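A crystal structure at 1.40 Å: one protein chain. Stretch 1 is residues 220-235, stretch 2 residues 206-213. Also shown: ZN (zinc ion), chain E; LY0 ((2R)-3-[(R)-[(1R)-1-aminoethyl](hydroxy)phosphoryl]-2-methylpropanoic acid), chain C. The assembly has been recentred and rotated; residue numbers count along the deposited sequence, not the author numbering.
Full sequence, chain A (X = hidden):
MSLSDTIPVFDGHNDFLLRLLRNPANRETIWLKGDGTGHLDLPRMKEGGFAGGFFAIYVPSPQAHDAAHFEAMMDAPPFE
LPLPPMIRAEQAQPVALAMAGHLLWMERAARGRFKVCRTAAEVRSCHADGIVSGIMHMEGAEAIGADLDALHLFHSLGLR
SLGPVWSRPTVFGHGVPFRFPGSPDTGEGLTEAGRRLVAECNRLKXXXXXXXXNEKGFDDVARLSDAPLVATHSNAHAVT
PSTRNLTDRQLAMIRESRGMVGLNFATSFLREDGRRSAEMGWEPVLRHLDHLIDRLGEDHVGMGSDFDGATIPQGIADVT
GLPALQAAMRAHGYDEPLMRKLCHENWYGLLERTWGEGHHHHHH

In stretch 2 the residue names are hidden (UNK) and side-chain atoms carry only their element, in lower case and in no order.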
# COMPACT_ATOMS: atom_id res chain seq x y z
N ASP A 220 -8.85 -14.63 9.72
CA ASP A 220 -8.27 -15.87 9.20
C ASP A 220 -6.75 -15.75 9.08
O ASP A 220 -6.01 -16.64 9.50
CB ASP A 220 -8.89 -16.22 7.85
CG ASP A 220 -10.31 -16.74 7.97
OD1 ASP A 220 -10.71 -17.19 9.07
OD2 ASP A 220 -11.04 -16.69 6.96
N VAL A 221 -6.27 -14.64 8.53
CA VAL A 221 -4.83 -14.46 8.41
C VAL A 221 -4.19 -14.37 9.80
O VAL A 221 -3.13 -14.95 10.04
CB VAL A 221 -4.47 -13.23 7.57
CG1 VAL A 221 -2.96 -13.08 7.49
CG2 VAL A 221 -5.08 -13.35 6.18
N ALA A 222 -4.84 -13.64 10.71
CA ALA A 222 -4.31 -13.52 12.06
C ALA A 222 -4.17 -14.88 12.74
O ALA A 222 -3.25 -15.10 13.52
CB ALA A 222 -5.20 -12.61 12.89
N ARG A 223 -5.09 -15.78 12.43
CA ARG A 223 -5.08 -17.12 13.02
C ARG A 223 -4.04 -18.03 12.35
O ARG A 223 -3.44 -18.88 13.01
CB ARG A 223 -6.47 -17.73 12.91
CG ARG A 223 -6.60 -19.11 13.56
CD ARG A 223 -8.02 -19.65 13.46
NE ARG A 223 -8.35 -20.07 12.10
CZ ARG A 223 -9.15 -19.40 11.28
NH1 ARG A 223 -9.72 -18.27 11.67
NH2 ARG A 223 -9.38 -19.86 10.05
N LEU A 224 -3.82 -17.83 11.06
CA LEU A 224 -3.05 -18.78 10.25
C LEU A 224 -1.60 -18.39 9.97
O LEU A 224 -0.74 -19.26 9.83
CB LEU A 224 -3.75 -19.03 8.92
CG LEU A 224 -5.12 -19.70 9.04
CD1 LEU A 224 -5.90 -19.63 7.74
CD2 LEU A 224 -4.96 -21.14 9.52
N SER A 225 -1.33 -17.10 9.87
CA SER A 225 -0.00 -16.66 9.46
C SER A 225 1.00 -16.80 10.58
O SER A 225 0.69 -16.49 11.74
CB SER A 225 -0.05 -15.21 8.99
OG SER A 225 1.26 -14.76 8.65
N ASP A 226 2.21 -17.26 10.25
CA ASP A 226 3.28 -17.36 11.24
C ASP A 226 4.18 -16.11 11.24
O ASP A 226 5.23 -16.07 11.90
CB ASP A 226 4.11 -18.64 11.02
CG ASP A 226 4.96 -18.60 9.75
OD1 ASP A 226 4.96 -17.59 9.02
OD2 ASP A 226 5.66 -19.60 9.49
N ALA A 227 3.74 -15.08 10.51
CA ALA A 227 4.54 -13.88 10.31
C ALA A 227 3.79 -12.63 10.78
O ALA A 227 2.58 -12.65 10.96
CB ALA A 227 4.94 -13.77 8.84
N PRO A 228 4.52 -11.53 10.98
CA PRO A 228 3.86 -10.32 11.50
C PRO A 228 2.73 -9.88 10.59
O PRO A 228 2.80 -10.06 9.37
CB PRO A 228 4.99 -9.29 11.50
CG PRO A 228 6.25 -10.12 11.67
CD PRO A 228 5.99 -11.38 10.90
N LEU A 229 1.67 -9.32 11.17
CA LEU A 229 0.53 -8.86 10.39
C LEU A 229 0.78 -7.45 9.87
O LEU A 229 1.22 -6.58 10.62
CB LEU A 229 -0.74 -8.87 11.23
CG LEU A 229 -1.13 -10.24 11.77
CD1 LEU A 229 -2.38 -10.14 12.66
CD2 LEU A 229 -1.35 -11.23 10.63
N VAL A 230 0.48 -7.23 8.60
CA VAL A 230 0.82 -5.97 7.97
C VAL A 230 -0.37 -5.46 7.17
O VAL A 230 -0.98 -6.21 6.42
CB VAL A 230 1.97 -6.16 6.97
CG1 VAL A 230 2.29 -4.84 6.29
CG2 VAL A 230 3.21 -6.73 7.66
N ALA A 231 -0.67 -4.17 7.33
CA ALA A 231 -1.59 -3.48 6.43
C ALA A 231 -0.79 -2.32 5.85
O ALA A 231 -0.42 -1.40 6.58
CB ALA A 231 -2.79 -2.97 7.20
N THR A 232 -0.46 -2.39 4.56
CA THR A 232 0.47 -1.41 4.00
C THR A 232 -0.09 -0.00 3.86
O THR A 232 0.67 0.96 3.86
CB THR A 232 1.00 -1.82 2.61
OG1 THR A 232 -0.10 -1.92 1.70
CG2 THR A 232 1.78 -3.15 2.65
N HIS A 233 -1.41 0.12 3.72
CA HIS A 233 -2.02 1.43 3.50
C HIS A 233 -3.44 1.49 4.07
O HIS A 233 -4.43 1.48 3.33
CB HIS A 233 -1.90 1.89 2.02
CG HIS A 233 -2.54 0.98 1.00
ND1 HIS A 233 -2.18 -0.34 0.84
CD2 HIS A 233 -3.45 1.24 0.04
CE1 HIS A 233 -2.88 -0.87 -0.15
NE2 HIS A 233 -3.65 0.08 -0.67
N SER A 234 -3.51 1.55 5.40
CA SER A 234 -4.79 1.55 6.12
C SER A 234 -4.67 2.42 7.35
O SER A 234 -3.62 2.46 7.99
CB SER A 234 -5.15 0.13 6.56
OG SER A 234 -5.33 -0.74 5.46
N ASN A 235 -5.77 3.09 7.71
CA ASN A 235 -5.78 4.01 8.84
C ASN A 235 -6.66 3.53 9.99
O ASN A 235 -7.04 2.36 10.03
CB ASN A 235 -6.13 5.42 8.37
CG ASN A 235 -5.13 5.94 7.34
OD1 ASN A 235 -3.98 5.48 7.30
ND2 ASN A 235 -5.55 6.88 6.50
N UNK A 206 7.04 -14.50 1.60
CA UNK A 206 6.36 -13.40 0.92
C UNK A 206 5.47 -12.70 1.94
O UNK A 206 4.64 -13.33 2.57
c UNK A 206 4.65 -12.80 -0.85
c UNK A 206 6.39 -14.55 -1.33
c UNK A 206 5.50 -13.92 -0.25
c UNK A 206 5.63 -15.23 -2.45
N UNK A 207 5.65 -11.39 2.10
CA UNK A 207 4.84 -10.62 3.04
C UNK A 207 3.39 -10.60 2.61
O UNK A 207 3.09 -10.36 1.44
s UNK A 207 5.04 -6.50 4.04
c UNK A 207 4.79 -8.31 4.27
c UNK A 207 3.57 -6.13 3.09
c UNK A 207 5.36 -9.17 3.12
N UNK A 208 2.49 -10.86 3.55
CA UNK A 208 1.06 -10.73 3.29
C UNK A 208 0.58 -9.35 3.69
O UNK A 208 0.92 -8.86 4.76
c UNK A 208 0.29 -14.21 4.71
c UNK A 208 0.30 -11.79 4.08
c UNK A 208 0.52 -13.21 3.59
c UNK A 208 -0.39 -13.48 2.40
N UNK A 209 -0.23 -8.74 2.82
CA UNK A 209 -0.76 -7.41 3.06
C UNK A 209 -2.27 -7.52 3.28
O UNK A 209 -3.01 -8.01 2.41
o UNK A 209 -1.40 -4.70 3.12
o UNK A 209 -0.87 -4.34 1.01
c UNK A 209 -0.47 -6.53 1.84
c UNK A 209 -0.95 -5.09 2.01
N UNK A 210 -2.73 -7.04 4.43
CA UNK A 210 -4.14 -7.12 4.81
C UNK A 210 -4.98 -5.94 4.33
O UNK A 210 -6.20 -5.97 4.44
c UNK A 210 -4.24 -9.67 6.75
c UNK A 210 -3.48 -8.38 6.97
c UNK A 210 -4.24 -7.22 6.33
c UNK A 210 -3.28 -8.13 8.46
N UNK A 211 -4.34 -4.87 3.82
CA UNK A 211 -5.13 -3.76 3.29
C UNK A 211 -6.08 -4.28 2.20
O UNK A 211 -5.67 -5.01 1.29
c UNK A 211 -4.24 -2.63 2.74
o UNK A 211 -3.51 -1.99 3.78
N UNK A 212 -7.35 -3.89 2.34
CA UNK A 212 -8.48 -4.31 1.49
C UNK A 212 -9.19 -5.56 1.94
O UNK A 212 -10.34 -5.75 1.59
n UNK A 212 -6.81 -1.42 -1.54
c UNK A 212 -8.11 -1.28 -1.70
c UNK A 212 -7.76 -3.18 -0.65
c UNK A 212 -6.56 -2.59 -0.88
c UNK A 212 -8.11 -4.46 0.01
n UNK A 212 -8.71 -2.34 -1.20
N UNK A 213 -8.50 -6.42 2.69
CA UNK A 213 -9.12 -7.66 3.15
C UNK A 213 -10.20 -7.30 4.16
O UNK A 213 -10.02 -6.41 4.98
c UNK A 213 -8.98 -10.74 2.83
c UNK A 213 -7.28 -10.74 4.67
c UNK A 213 -8.46 -10.01 4.07
c UNK A 213 -8.06 -8.56 3.78
ZN ZN E . -5.23 -0.06 -2.25
P LY0 C . -5.78 1.71 -4.31
C1 LY0 C . -6.91 1.69 -6.87
N1 LY0 C . -4.70 0.63 -6.52
C2 LY0 C . -5.59 1.71 -6.13
C4 LY0 C . -6.55 3.28 -3.76
C5 LY0 C . -7.70 3.13 -2.80
C6 LY0 C . -7.41 2.17 -1.68
C7 LY0 C . -8.34 4.43 -2.37
O31 LY0 C . -4.38 1.54 -3.76
O32 LY0 C . -6.63 0.47 -3.89
O61 LY0 C . -8.43 1.72 -0.91
O62 LY0 C . -6.26 1.76 -1.46
O HOH W 1 -0.21 -9.75 7.15

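Position 206 carries four side-chain carbons, forked at the first, with one arm two carbons long; they lie out of reach of stretch 1. Four carbons with a fork at CB and one arm two carbons long identify Ile206.

Position 207 has an unbranched chain of two carbons, a sulfur and a terminal carbon. CB points sideways, but the end of the chain comes nearer: the terminal carbon lies 3.5 Å from Thr232 CG2 and 3.7 Å from Val230 CG1. Only methionine provides such a chain; the residue is Met207.

Position 208 shows four carbons forked at the second. One terminal carbon approaches Ser225 OG at 4.1 Å and Val221 CG1 at 4.4 Å. The pattern is that of leucine, Leu208. Its backbone is joined to stretch 1 through a water, whose oxygen lies 2.8 Å from Leu208 O and 3.0 Å from Val230 N, donating to the first and accepting from the second.

Position 209 has two carbons, the second carrying two oxygens. Each oxygen accepts a hydrogen bond from Thr232, one from N (2.9 Å, 168°) and the other from OG1 (2.6 Å). This short carboxylate is Asp209. OD1, the partner of Thr232 N, also accepts from the backbone N of residue 211 at 3.0 Å, tying the carboxylate to its own stretch.

Position 210 again has four carbons forked at the second. One branch end lies 3.7 Å from Val221 CB and the other 3.8 Å from Leu229 CB, while the backbone N donates to Val230 O (2.8 Å, 167°). This is Leu210.

Position 211 holds one carbon and then one oxygen. CB points toward stretch 1. The oxygen accepts from His233 N (3.0 Å, 166°) and hydrogen-bonds Ser234 OG at 2.8 Å, where either hydroxyl could donate. This is Ser211.

Position 212 has one carbon leading to a five-membered ring of three carbons and two nitrogens. This ring and that of His233 are oblique, planes at 61° and centroids 5.4 Å apart. The imidazole is His212; its NE2 and His233 NE2 each lie 2.2 Å from ZN.

Position 213 has four carbons forked at the second, one branch end 3.7 Å from Val221 CG2. In this residue, Leu213, N donates to Leu210 O at 2.9 Å, closing a type II turn.

The contact buries 623 Å², summed over both sides, and combines apolar packing with hydrogen bonds. Leu208, Leu210 and Leu213 gather around Val221, while Met207 packs against Val230 and Thr232. Nearby, Asp209 and Ser211 satisfy polar groups of residues 232–234. Thr232 OG1, while donating to Asp209 OD2, accepts from His233 ND1 at 2.7 Å; this chain links Asp209 to the imidazole whose NE2 binds the zinc, as does His212 NE2.

Stretch 2, residues 206-213: IMLDLSHL
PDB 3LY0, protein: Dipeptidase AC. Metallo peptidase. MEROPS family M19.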